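Local coordinates for Atg1 tMIT (Kluyveromyces marxianus, PDB 4P1N), which forms the tandem MIT region of a serine/threonine protein kinase that is essential in autophagy, where it is required for the formation of autophagosomes, at residues B[101-106]-B[162-167]; B[214-219]-B[265-270]; B[114-119]-B[144-149]; B[225-230]-B[255-260]. All coordinates share one frame; numbering follows the deposited sequence.

Overall arrangement
Four helix-helix contacts divide between two halves of an almost wholly helical chain. Interactions 1 and 3 both join helix 95-129 to helix 137-170, their centres about 22 Å apart; interactions 2 and 4 do the same for helices 209-227 and 250-273, with centres about 15 Å apart. Interactions 2 and 3 are buried, whereas 1 and 4 are only partly so. No hydrogen bond crosses any of them: leucine and isoleucine dominate 3 and 4, with a serine in 3 and a valine in 4, a cysteine and a leucine interaction 1, and an arginine stem lying on a tyrosine ring interaction 2. One place where the halves meet is between interactions 3 and 4, Ile115 CD1 lying 3.7 Å from Ile225 CD1.

Interaction 1. Residues B[101-106]-B[162-167]; sequences LCMESL and LKLHTL
Leu164 and Cys102 carry most of this contact between antiparallel helices, whose axes run 10.1 Å apart at an angle of 152°. The two residues also have the closest CA atoms across the interface. CD1 of Leu164 meets Cys102, while CD2 passes on toward Met103. The first of these methyls presses on CB of Cys102 at 3.4 Å, tighter than ordinary van der Waals contact. The leucine's chi2 of 16° nearly eclipses CD1 with CA, a strained torsion consistent with the tight fit. Its other methyl, CD2, turns along the partner helix, lying 3.8 Å from the backbone N of Met103 and 3.9 Å from CG of the same methionine, whose side chain crosses the leucine at about a right angle. Further on, CD2 comes within 4.1 Å of Leu106 CD1. Cysteine suits its place because it is small enough to let a leucine close to the helix backbone, yet apolar enough to be buried. Both helices lie within the first MIT domain of the protein, and MIT domains are built as three-helix bundles; here Glu104 and Ser105 of 101-106 bond instead to helix 10-33, through a salt bridge to Lys31 NZ and a hydrogen bond to Ala28 O. The Cys102 sulfur, anti to its own carbonyl carbon, points to the outer part of the interface, where the aliphatic CD of Lys163 passes at 4.1 Å and Leu167 CD1 at 4.4 Å. With CG anti to the backbone N, the lysine can lend methylenes here while remaining partly exposed. Met103 and Leu106 also pack against a chain of another protein.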
loop_
_atom_site.group_PDB
_atom_site.type_symbol
_atom_site.label_atom_id
_atom_site.label_comp_id
_atom_site.label_asym_id
_atom_site.label_seq_id
_atom_site.Cartn_x
_atom_site.Cartn_y
_atom_site.Cartn_z
ATOM N N LEU B 101 2.645 22.629 -14.193
ATOM C CA LEU B 101 2.464 21.770 -13.057
ATOM C C LEU B 101 1.467 20.644 -13.325
ATOM O O LEU B 101 1.687 19.519 -12.893
ATOM C CB LEU B 101 2.003 22.570 -11.837
ATOM C CG LEU B 101 3.067 23.430 -11.153
ATOM C CD1 LEU B 101 2.411 24.329 -10.112
ATOM C CD2 LEU B 101 4.145 22.589 -10.510
ATOM N N CYS B 102 0.372 20.961 -14.008
ATOM C CA CYS B 102 -0.666 19.986 -14.307
ATOM C C CYS B 102 -0.115 18.880 -15.230
ATOM O O CYS B 102 -0.306 17.665 -14.948
ATOM C CB CYS B 102 -1.893 20.657 -14.934
ATOM S SG CYS B 102 -2.932 21.542 -13.739
ATOM N N MET B 103 0.571 19.292 -16.299
ATOM C CA MET B 103 1.220 18.334 -17.176
ATOM C C MET B 103 2.245 17.467 -16.449
ATOM O O MET B 103 2.252 16.280 -16.634
ATOM C CB MET B 103 1.912 19.004 -18.367
ATOM C CG MET B 103 1.241 18.712 -19.686
ATOM S SD MET B 103 1.376 16.977 -20.148
ATOM C CE MET B 103 2.043 17.116 -21.817
ATOM N N GLU B 104 3.117 18.097 -15.682
ATOM C CA GLU B 104 4.175 17.423 -14.946
ATOM C C GLU B 104 3.585 16.394 -13.994
ATOM O O GLU B 104 3.999 15.245 -13.998
ATOM C CB GLU B 104 5.041 18.410 -14.189
ATOM C CG GLU B 104 6.053 19.128 -15.072
ATOM C CD GLU B 104 6.804 20.277 -14.380
ATOM O OE1 GLU B 104 7.789 20.778 -14.983
ATOM O OE2 GLU B 104 6.413 20.703 -13.269
ATOM N N SER B 105 2.578 16.807 -13.239
ATOM C CA SER B 105 1.912 15.917 -12.307
ATOM C C SER B 105 1.253 14.739 -13.048
ATOM O O SER B 105 1.433 13.583 -12.678
ATOM C CB SER B 105 0.914 16.686 -11.433
ATOM O OG SER B 105 0.591 15.924 -10.258
ATOM N N LEU B 106 0.551 15.014 -14.127
ATOM C CA LEU B 106 -0.103 13.976 -14.888
ATOM C C LEU B 106 0.869 12.937 -15.358
ATOM O O LEU B 106 0.612 11.756 -15.209
ATOM C CB LEU B 106 -0.759 14.548 -16.147
ATOM C CG LEU B 106 -2.049 13.936 -16.671
ATOM C CD1 LEU B 106 -2.242 14.394 -18.122
ATOM C CD2 LEU B 106 -2.213 12.429 -16.542
ATOM N N LEU B 162 -8.496 16.203 -17.577
ATOM C CA LEU B 162 -9.724 16.962 -17.818
ATOM C C LEU B 162 -9.460 18.429 -17.551
ATOM O O LEU B 162 -9.900 19.304 -18.300
ATOM C CB LEU B 162 -10.849 16.448 -16.917
ATOM C CG LEU B 162 -12.277 16.731 -17.375
ATOM C CD1 LEU B 162 -13.193 15.613 -16.892
ATOM C CD2 LEU B 162 -12.762 18.089 -16.886
ATOM N N LYS B 163 -8.717 18.701 -16.491
ATOM C CA LYS B 163 -8.269 20.065 -16.229
ATOM C C LYS B 163 -7.450 20.570 -17.427
ATOM O O LYS B 163 -7.645 21.698 -17.890
ATOM C CB LYS B 163 -7.470 20.139 -14.932
ATOM C CG LYS B 163 -7.060 21.547 -14.568
ATOM C CD LYS B 163 -6.932 21.764 -13.065
ATOM C CE LYS B 163 -7.402 23.168 -12.683
ATOM N NZ LYS B 163 -7.441 23.383 -11.207
ATOM N N LEU B 164 -6.583 19.719 -17.968
ATOM C CA LEU B 164 -5.748 20.141 -19.100
ATOM C C LEU B 164 -6.538 20.484 -20.385
ATOM O O LEU B 164 -6.238 21.485 -21.031
ATOM C CB LEU B 164 -4.620 19.150 -19.384
ATOM C CG LEU B 164 -3.188 19.609 -19.009
ATOM C CD1 LEU B 164 -3.100 20.807 -18.064
ATOM C CD2 LEU B 164 -2.421 18.450 -18.436
ATOM N N HIS B 165 -7.535 19.666 -20.727
ATOM C CA HIS B 165 -8.486 19.988 -21.800
ATOM C C HIS B 165 -9.149 21.348 -21.617
ATOM O O HIS B 165 -9.331 22.102 -22.585
ATOM C CB HIS B 165 -9.598 18.949 -21.867
ATOM C CG HIS B 165 -9.350 17.868 -22.861
ATOM N ND1 HIS B 165 -9.229 16.544 -22.504
ATOM C CD2 HIS B 165 -9.205 17.913 -24.205
ATOM C CE1 HIS B 165 -9.018 15.819 -23.586
ATOM N NE2 HIS B 165 -8.999 16.624 -24.631
ATOM N N THR B 166 -9.562 21.625 -20.384
ATOM C CA THR B 166 -10.159 22.908 -20.032
ATOM C C THR B 166 -9.216 24.086 -20.345
ATOM O O THR B 166 -9.605 25.045 -21.038
ATOM C CB THR B 166 -10.597 22.905 -18.553
ATOM O OG1 THR B 166 -11.826 22.173 -18.449
ATOM C CG2 THR B 166 -10.801 24.324 -18.004
ATOM N N LEU B 167 -7.984 23.983 -19.857
ATOM C CA LEU B 167 -6.977 25.036 -19.995
ATOM C C LEU B 167 -6.528 25.245 -21.442
ATOM O O LEU B 167 -6.310 26.374 -21.856
ATOM C CB LEU B 167 -5.759 24.717 -19.114
ATOM C CG LEU B 167 -5.917 24.867 -17.587
ATOM C CD1 LEU B 167 -4.947 23.964 -16.843
ATOM C CD2 LEU B 167 -5.735 26.313 -17.134
#

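Interaction 2. Residues B[214-219]-B[265-270]; sequences LAYATS and NRLKAL
Tyr216 meets Arg266 so closely that the two side chains form the tight end of this antiparallel helix pair (axes 9.7 Å apart). CG of the arginine lies 3.2 Å from the phenolic CZ of Tyr216 and 3.5 Å from its CE1, while Arg266 CB sits above one ring face, offset toward the rim. Arg266 can do this because its CG stands anti to the backbone N and the chain then bends at chi2 (63°) and chi3, turning the guanidinium 56° from the ring plane. Glu203 takes up both polar ends, OE2 hydrogen-bonding Tyr216 OH and OE1 salt-bridging Arg266 NH2. A tyrosine and an arginine are apt here, each offering hydrocarbon to the interface and a polar tip to one shared carboxylate. The pair belongs to the second MIT domain, and the antiparallel packing is that expected of its helical bundle. Beyond the arginine the fit loosens: Leu270 CG only nears the ring edge, 4.4 Å from Tyr216 CE2, and the CB atoms of Tyr216 and Leu267 are 4.1 Å apart. At the partly exposed side, Leu267 CD2 comes no nearer than 4.5 Å to Ala217 N.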
loop_
_atom_site.group_PDB
_atom_site.type_symbol
_atom_site.label_atom_id
_atom_site.label_comp_id
_atom_site.label_asym_id
_atom_site.label_seq_id
_atom_site.Cartn_x
_atom_site.Cartn_y
_atom_site.Cartn_z
ATOM N N LEU B 214 18.712 7.382 2.509
ATOM C CA LEU B 214 17.416 7.300 1.874
ATOM C C LEU B 214 17.354 8.154 0.624
ATOM O O LEU B 214 16.767 7.735 -0.368
ATOM C CB LEU B 214 16.338 7.723 2.855
ATOM C CG LEU B 214 14.957 7.311 2.354
ATOM C CD1 LEU B 214 14.357 6.289 3.316
ATOM C CD2 LEU B 214 14.082 8.537 2.199
ATOM N N ALA B 215 17.969 9.337 0.655
ATOM C CA ALA B 215 18.027 10.169 -0.536
ATOM C C ALA B 215 18.759 9.475 -1.689
ATOM O O ALA B 215 18.211 9.347 -2.782
ATOM C CB ALA B 215 18.638 11.523 -0.234
ATOM N N TYR B 216 19.970 8.977 -1.456
ATOM C CA TYR B 216 20.665 8.262 -2.530
ATOM C C TYR B 216 19.815 7.090 -3.040
ATOM O O TYR B 216 19.729 6.875 -4.233
ATOM C CB TYR B 216 22.008 7.730 -2.083
ATOM C CG TYR B 216 23.045 8.767 -1.735
ATOM C CD1 TYR B 216 23.373 9.774 -2.628
ATOM C CD2 TYR B 216 23.742 8.698 -0.537
ATOM C CE1 TYR B 216 24.327 10.706 -2.327
ATOM C CE2 TYR B 216 24.719 9.629 -0.226
ATOM C CZ TYR B 216 24.997 10.635 -1.121
ATOM O OH TYR B 216 25.958 11.562 -0.829
ATOM N N ALA B 217 19.216 6.320 -2.133
ATOM C CA ALA B 217 18.449 5.150 -2.541
ATOM C C ALA B 217 17.258 5.612 -3.413
ATOM O O ALA B 217 16.901 4.978 -4.438
ATOM C CB ALA B 217 17.969 4.366 -1.305
ATOM N N THR B 218 16.667 6.734 -3.012
ATOM C CA THR B 218 15.569 7.330 -3.783
ATOM C C THR B 218 15.989 7.706 -5.194
ATOM O O THR B 218 15.285 7.338 -6.147
ATOM C CB THR B 218 14.958 8.533 -3.075
ATOM O OG1 THR B 218 14.497 8.120 -1.784
ATOM C CG2 THR B 218 13.806 9.131 -3.902
ATOM N N SER B 219 17.134 8.374 -5.341
ATOM C CA SER B 219 17.668 8.691 -6.672
ATOM C C SER B 219 17.901 7.460 -7.497
ATOM O O SER B 219 17.737 7.478 -8.705
ATOM C CB SER B 219 19.005 9.398 -6.596
ATOM O OG SER B 219 18.903 10.654 -5.986
ATOM N N ASN B 265 27.855 4.071 -5.784
ATOM C CA ASN B 265 29.165 4.050 -5.127
ATOM C C ASN B 265 29.218 5.039 -3.971
ATOM O O ASN B 265 29.773 4.737 -2.935
ATOM C CB ASN B 265 30.295 4.234 -6.137
ATOM C CG ASN B 265 30.597 2.945 -6.886
ATOM O OD1 ASN B 265 30.547 1.846 -6.310
ATOM N ND2 ASN B 265 30.885 3.064 -8.184
ATOM N N ARG B 266 28.557 6.176 -4.124
ATOM C CA ARG B 266 28.412 7.125 -3.034
ATOM C C ARG B 266 27.655 6.492 -1.863
ATOM O O ARG B 266 28.038 6.648 -0.705
ATOM C CB ARG B 266 27.664 8.345 -3.545
ATOM C CG ARG B 266 27.616 9.543 -2.633
ATOM C CD ARG B 266 28.988 10.124 -2.344
ATOM N NE ARG B 266 29.372 9.796 -0.977
ATOM C CZ ARG B 266 30.612 9.545 -0.572
ATOM N NH1 ARG B 266 31.637 9.574 -1.425
ATOM N NH2 ARG B 266 30.812 9.255 0.708
ATOM N N LEU B 267 26.580 5.774 -2.174
ATOM C CA LEU B 267 25.789 5.110 -1.151
ATOM C C LEU B 267 26.606 4.032 -0.393
ATOM O O LEU B 267 26.519 3.926 0.832
ATOM C CB LEU B 267 24.512 4.532 -1.764
ATOM C CG LEU B 267 23.621 3.690 -0.857
ATOM C CD1 LEU B 267 23.171 4.431 0.386
ATOM C CD2 LEU B 267 22.416 3.199 -1.618
ATOM N N LYS B 268 27.396 3.242 -1.112
ATOM C CA LYS B 268 28.247 2.226 -0.469
ATOM C C LYS B 268 29.291 2.847 0.461
ATOM O O LYS B 268 29.551 2.347 1.577
ATOM C CB LYS B 268 28.956 1.379 -1.524
ATOM C CG LYS B 268 28.019 0.458 -2.285
ATOM C CD LYS B 268 28.778 -0.373 -3.299
ATOM C CE LYS B 268 27.832 -1.245 -4.106
ATOM N NZ LYS B 268 28.491 -1.776 -5.328
ATOM N N ALA B 269 29.919 3.920 0.001
ATOM C CA ALA B 269 30.901 4.642 0.841
ATOM C C ALA B 269 30.231 5.122 2.113
ATOM O O ALA B 269 30.727 4.922 3.226
ATOM C CB ALA B 269 31.468 5.834 0.093
ATOM N N LEU B 270 29.084 5.758 1.948
ATOM C CA LEU B 270 28.334 6.233 3.089
ATOM C C LEU B 270 27.991 5.092 4.059
ATOM O O LEU B 270 28.102 5.238 5.272
ATOM C CB LEU B 270 27.059 6.900 2.611
ATOM C CG LEU B 270 26.327 7.904 3.495
ATOM C CD1 LEU B 270 24.865 7.477 3.624
ATOM C CD2 LEU B 270 26.938 8.186 4.862
#

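Interaction 3. Residues B[114-119]-B[144-149]; sequences TILASS and QWIRDR
This is a buried, almost wholly apolar crossing of helices 95-129 and 137-170, antiparallel at 142° with axes 9.7 Å apart. Leu116 and Ile146 face each other at its centre, their CA atoms only 6.0 Å apart. The Leu116 methyls reach toward 137-170: CD1 lies 3.8 Å from Arg149 CB, and CD2 is 4.1 Å from Ile146 CG2. Ile146 in turn sends CD1 to Ser119, 3.3 Å from OG. Serine fits because its small side chain admits the isoleucine tip so close to helix 95-129. Arg149 contributes only its base; chi1 of -65° sets CG above the rim of one face of the Trp145 indole, 3.5 Å from the plane, and bends at chi2 and chi3 lead the rest away. Its guanidinium binds Glu152 through NE and Asp148 of the second subunit through NH1, and Trp145 NE1 bonds to Gln144 of that subunit. Helix 137-170 thus turns one side to its intrachain partner and another to the second copy of this protein. Ala21, Leu17, Val14 and Ser18 of helix 10-33 pack on the same Leu116, Ser119 and Ile146, completing the three-helix bundle characteristic of MIT domains.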
loop_
_atom_site.group_PDB
_atom_site.type_symbol
_atom_site.label_atom_id
_atom_site.label_comp_id
_atom_site.label_asym_id
_atom_site.label_seq_id
_atom_site.Cartn_x
_atom_site.Cartn_y
_atom_site.Cartn_z
ATOM N N THR B 114 2.270 2.887 -14.598
ATOM C CA THR B 114 2.990 1.882 -15.392
ATOM C C THR B 114 3.693 0.927 -14.413
ATOM O O THR B 114 3.678 -0.289 -14.573
ATOM C CB THR B 114 4.046 2.521 -16.363
ATOM O OG1 THR B 114 3.381 3.174 -17.431
ATOM C CG2 THR B 114 4.960 1.490 -16.971
ATOM N N ILE B 115 4.279 1.485 -13.385
ATOM C CA ILE B 115 4.978 0.662 -12.385
ATOM C C ILE B 115 3.999 -0.182 -11.590
ATOM O O ILE B 115 4.210 -1.378 -11.397
ATOM C CB ILE B 115 5.833 1.545 -11.467
ATOM C CG1 ILE B 115 6.771 2.393 -12.315
ATOM C CG2 ILE B 115 6.686 0.699 -10.533
ATOM C CD1 ILE B 115 7.423 3.505 -11.504
ATOM N N LEU B 116 2.890 0.420 -11.164
ATOM C CA LEU B 116 1.879 -0.299 -10.428
ATOM C C LEU B 116 1.305 -1.444 -11.298
ATOM O O LEU B 116 1.142 -2.569 -10.815
ATOM C CB LEU B 116 0.751 0.683 -9.946
ATOM C CG LEU B 116 1.248 1.751 -8.927
ATOM C CD1 LEU B 116 0.258 2.896 -8.809
ATOM C CD2 LEU B 116 1.534 1.151 -7.552
ATOM N N ALA B 117 0.955 -1.146 -12.545
ATOM C CA ALA B 117 0.412 -2.152 -13.486
ATOM C C ALA B 117 1.359 -3.324 -13.678
ATOM O O ALA B 117 0.961 -4.518 -13.726
ATOM C CB ALA B 117 0.148 -1.512 -14.840
ATOM N N SER B 118 2.623 -2.985 -13.807
ATOM C CA SER B 118 3.659 -3.987 -13.999
ATOM C C SER B 118 3.711 -4.952 -12.804
ATOM O O SER B 118 3.900 -6.147 -12.958
ATOM C CB SER B 118 4.992 -3.275 -14.167
ATOM O OG SER B 118 6.007 -4.237 -14.317
ATOM N N SER B 119 3.582 -4.389 -11.604
ATOM C CA SER B 119 3.416 -5.139 -10.359
ATOM C C SER B 119 2.257 -6.130 -10.355
ATOM O O SER B 119 2.405 -7.308 -9.975
ATOM C CB SER B 119 3.217 -4.120 -9.189
ATOM O OG SER B 119 4.068 -4.516 -8.165
ATOM N N GLN B 144 -2.845 -5.201 -1.957
ATOM C CA GLN B 144 -3.869 -4.209 -1.574
ATOM C C GLN B 144 -3.384 -2.761 -1.727
ATOM O O GLN B 144 -4.084 -1.924 -2.343
ATOM C CB GLN B 144 -4.401 -4.477 -0.187
ATOM C CG GLN B 144 -5.225 -5.778 -0.163
ATOM C CD GLN B 144 -5.744 -6.105 1.198
ATOM O OE1 GLN B 144 -5.401 -5.445 2.181
ATOM N NE2 GLN B 144 -6.597 -7.147 1.286
ATOM N N TRP B 145 -2.164 -2.486 -1.241
ATOM C CA TRP B 145 -1.560 -1.165 -1.413
ATOM C C TRP B 145 -1.417 -0.737 -2.862
ATOM O O TRP B 145 -1.789 0.378 -3.220
ATOM C CB TRP B 145 -0.217 -1.094 -0.695
ATOM C CG TRP B 145 0.415 0.255 -0.735
ATOM C CD1 TRP B 145 0.170 1.355 0.087
ATOM C CD2 TRP B 145 1.386 0.690 -1.703
ATOM N NE1 TRP B 145 0.982 2.417 -0.320
ATOM C CE2 TRP B 145 1.732 2.020 -1.405
ATOM C CE3 TRP B 145 2.035 0.055 -2.745
ATOM C CZ2 TRP B 145 2.676 2.733 -2.165
ATOM C CZ3 TRP B 145 3.008 0.760 -3.474
ATOM C CH2 TRP B 145 3.304 2.073 -3.184
ATOM N N ILE B 146 -0.853 -1.617 -3.696
ATOM C CA ILE B 146 -0.657 -1.359 -5.121
ATOM C C ILE B 146 -1.982 -1.042 -5.754
ATOM O O ILE B 146 -2.114 -0.071 -6.477
ATOM C CB ILE B 146 -0.014 -2.612 -5.820
ATOM C CG1 ILE B 146 1.450 -2.719 -5.466
ATOM C CG2 ILE B 146 -0.190 -2.567 -7.331
ATOM C CD1 ILE B 146 2.049 -4.104 -5.629
ATOM N N ARG B 147 -2.992 -1.845 -5.451
ATOM C CA ARG B 147 -4.321 -1.613 -5.987
ATOM C C ARG B 147 -4.918 -0.252 -5.572
ATOM O O ARG B 147 -5.456 0.453 -6.432
ATOM C CB ARG B 147 -5.260 -2.731 -5.604
ATOM C CG ARG B 147 -6.676 -2.510 -6.086
ATOM C CD ARG B 147 -7.638 -2.229 -4.937
ATOM N NE ARG B 147 -8.003 -3.472 -4.273
ATOM C CZ ARG B 147 -7.895 -3.760 -2.965
ATOM N NH1 ARG B 147 -7.425 -2.882 -2.049
ATOM N NH2 ARG B 147 -8.259 -4.986 -2.577
ATOM N N ASP B 148 -4.805 0.083 -4.288
ATOM C CA ASP B 148 -5.245 1.393 -3.737
ATOM C C ASP B 148 -4.492 2.524 -4.484
ATOM O O ASP B 148 -5.068 3.523 -4.873
ATOM C CB ASP B 148 -4.899 1.571 -2.217
ATOM C CG ASP B 148 -5.534 0.539 -1.254
ATOM O OD1 ASP B 148 -6.682 0.157 -1.489
ATOM O OD2 ASP B 148 -4.865 0.164 -0.165
ATOM N N ARG B 149 -3.181 2.403 -4.627
ATOM C CA ARG B 149 -2.426 3.461 -5.337
ATOM C C ARG B 149 -2.794 3.580 -6.796
ATOM O O ARG B 149 -2.901 4.692 -7.334
ATOM C CB ARG B 149 -0.914 3.252 -5.217
ATOM C CG ARG B 149 -0.420 3.376 -3.793
ATOM C CD ARG B 149 -0.478 4.818 -3.204
ATOM N NE ARG B 149 -1.805 5.173 -2.744
ATOM C CZ ARG B 149 -2.462 4.565 -1.758
ATOM N NH1 ARG B 149 -1.918 3.585 -1.066
ATOM N NH2 ARG B 149 -3.681 4.907 -1.474
#

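Interaction 4. Residues B[225-230]-B[255-260]; sequences ILLDEH and MIRKYV
Within the second MIT domain, the C-terminal end of helix 209-227 is packed here against an early part of helix 250-273, where the weakly bonded last turn of helix 209-227 gives way to a loop. Leu227 does most of the work. With its CG beside the backbone N (chi1 -65°), its branched end reaches across to three residues on adjoining turns. CD1 meets Val260 CG2 tip to tip at 3.7 Å, and CG lies 3.9 Å from Ile256 CG2 as the two side chains slide past each other in opposite directions. Arg257 offers its CG, 3.9 Å from Leu227 CD1, so the methylene stem covers part of the leucine while the guanidinium stays outside and salt-bridges Glu254 through NH1. Deeper in, Leu226 CD1 crosses Ile256 CD1 at about a right angle, 4.0 Å away; Leu226 also rests on Glu185 and Ile188 of helix 184-204. Beta-branched Ile256 suits this spot because its two arms serve different leucines, CG2 for Leu227 and CD1 for Leu226. Past the helix, Asp228 OD1 accepts a weak bond from His230 N at 2.9 Å, in the manner of an Asx turn, and another weak one from His230 ND1. With no polar bond crossing between the segments, their cohesion comes from the shape and burial of aliphatic groups, and charge is kept to the rim.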
loop_
_atom_site.group_PDB
_atom_site.type_symbol
_atom_site.label_atom_id
_atom_site.label_comp_id
_atom_site.label_asym_id
_atom_site.label_seq_id
_atom_site.Cartn_x
_atom_site.Cartn_y
_atom_site.Cartn_z
ATOM N N ILE B 225 14.207 3.182 -12.964
ATOM C CA ILE B 225 13.003 3.216 -13.747
ATOM C C ILE B 225 13.347 3.501 -15.209
ATOM O O ILE B 225 12.807 2.871 -16.115
ATOM C CB ILE B 225 12.007 4.240 -13.170
ATOM C CG1 ILE B 225 11.453 3.700 -11.858
ATOM C CG2 ILE B 225 10.871 4.516 -14.152
ATOM C CD1 ILE B 225 10.822 4.775 -10.995
ATOM N N LEU B 226 14.275 4.425 -15.420
ATOM C CA LEU B 226 14.650 4.858 -16.750
ATOM C C LEU B 226 15.517 3.852 -17.496
ATOM O O LEU B 226 15.635 3.943 -18.705
ATOM C CB LEU B 226 15.388 6.176 -16.669
ATOM C CG LEU B 226 14.672 7.355 -15.999
ATOM C CD1 LEU B 226 15.502 8.615 -16.128
ATOM C CD2 LEU B 226 13.307 7.546 -16.656
ATOM N N LEU B 227 16.144 2.931 -16.773
ATOM C CA LEU B 227 16.976 1.886 -17.371
ATOM C C LEU B 227 16.228 0.571 -17.453
ATOM O O LEU B 227 16.746 -0.380 -17.981
ATOM C CB LEU B 227 18.255 1.680 -16.555
ATOM C CG LEU B 227 19.216 2.870 -16.524
ATOM C CD1 LEU B 227 20.375 2.595 -15.578
ATOM C CD2 LEU B 227 19.707 3.188 -17.924
ATOM N N ASP B 228 15.015 0.512 -16.921
ATOM C CA ASP B 228 14.261 -0.716 -16.946
ATOM C C ASP B 228 13.399 -0.770 -18.207
ATOM O O ASP B 228 12.524 0.091 -18.431
ATOM C CB ASP B 228 13.403 -0.812 -15.685
ATOM C CG ASP B 228 12.695 -2.143 -15.558
ATOM O OD1 ASP B 228 12.020 -2.572 -16.509
ATOM O OD2 ASP B 228 12.773 -2.748 -14.478
ATOM N N GLU B 229 13.612 -1.814 -19.005
ATOM C CA GLU B 229 12.931 -1.949 -20.294
ATOM C C GLU B 229 11.419 -2.010 -20.165
ATOM O O GLU B 229 10.734 -1.434 -20.978
ATOM C CB GLU B 229 13.450 -3.165 -21.102
ATOM N N HIS B 230 10.905 -2.678 -19.143
ATOM C CA HIS B 230 9.462 -2.746 -18.938
ATOM C C HIS B 230 8.893 -1.456 -18.313
ATOM O O HIS B 230 7.692 -1.387 -18.160
ATOM C CB HIS B 230 9.014 -3.911 -18.010
ATOM C CG HIS B 230 9.990 -5.046 -17.873
ATOM N ND1 HIS B 230 10.885 -5.131 -16.824
ATOM C CD2 HIS B 230 10.167 -6.174 -18.609
ATOM C CE1 HIS B 230 11.592 -6.243 -16.940
ATOM N NE2 HIS B 230 11.179 -6.892 -18.016
ATOM N N MET B 255 24.627 7.740 -20.296
ATOM C CA MET B 255 24.807 8.769 -19.280
ATOM C C MET B 255 24.100 8.432 -17.946
ATOM O O MET B 255 24.687 8.592 -16.871
ATOM C CB MET B 255 24.298 10.097 -19.824
ATOM C CG MET B 255 24.816 11.318 -19.097
ATOM S SD MET B 255 24.070 12.839 -19.726
ATOM C CE MET B 255 24.833 12.954 -21.331
ATOM N N ILE B 256 22.846 7.971 -18.016
ATOM C CA ILE B 256 22.089 7.556 -16.824
ATOM C C ILE B 256 22.775 6.372 -16.152
ATOM O O ILE B 256 22.888 6.332 -14.919
ATOM C CB ILE B 256 20.590 7.228 -17.141
ATOM C CG1 ILE B 256 19.858 8.482 -17.609
ATOM C CG2 ILE B 256 19.853 6.681 -15.919
ATOM C CD1 ILE B 256 18.695 8.222 -18.530
ATOM N N ARG B 257 23.260 5.425 -16.946
ATOM C CA ARG B 257 24.039 4.324 -16.397
ATOM C C ARG B 257 25.237 4.827 -15.575
ATOM O O ARG B 257 25.529 4.281 -14.511
ATOM C CB ARG B 257 24.526 3.383 -17.500
ATOM C CG ARG B 257 23.521 2.317 -17.852
ATOM C CD ARG B 257 24.109 1.250 -18.773
ATOM N NE ARG B 257 23.045 0.735 -19.627
ATOM C CZ ARG B 257 22.873 1.036 -20.910
ATOM N NH1 ARG B 257 23.722 1.836 -21.551
ATOM N NH2 ARG B 257 21.841 0.514 -21.565
ATOM N N LYS B 258 25.923 5.858 -16.066
ATOM C CA LYS B 258 27.082 6.395 -15.362
ATOM C C LYS B 258 26.656 6.969 -14.012
ATOM O O LYS B 258 27.215 6.632 -12.973
ATOM C CB LYS B 258 27.799 7.472 -16.192
ATOM C CG LYS B 258 28.288 7.020 -17.569
ATOM C CD LYS B 258 29.491 6.086 -17.519
ATOM C CE LYS B 258 30.824 6.835 -17.601
ATOM N NZ LYS B 258 31.349 6.962 -18.994
ATOM N N TYR B 259 25.646 7.822 -14.025
ATOM C CA TYR B 259 25.093 8.377 -12.769
ATOM C C TYR B 259 24.645 7.321 -11.789
ATOM O O TYR B 259 24.915 7.430 -10.591
ATOM C CB TYR B 259 23.988 9.369 -13.066
ATOM C CG TYR B 259 24.531 10.670 -13.615
ATOM C CD1 TYR B 259 25.344 11.460 -12.830
ATOM C CD2 TYR B 259 24.244 11.099 -14.908
ATOM C CE1 TYR B 259 25.874 12.644 -13.301
ATOM C CE2 TYR B 259 24.759 12.296 -15.394
ATOM C CZ TYR B 259 25.579 13.052 -14.570
ATOM O OH TYR B 259 26.108 14.235 -14.958
ATOM N N VAL B 260 23.996 6.274 -12.282
ATOM C CA VAL B 260 23.600 5.156 -11.414
ATOM C C VAL B 260 24.819 4.585 -10.709
ATOM O O VAL B 260 24.781 4.361 -9.490
ATOM C CB VAL B 260 22.881 4.023 -12.186
ATOM C CG1 VAL B 260 22.862 2.732 -11.379
ATOM C CG2 VAL B 260 21.461 4.439 -12.513
#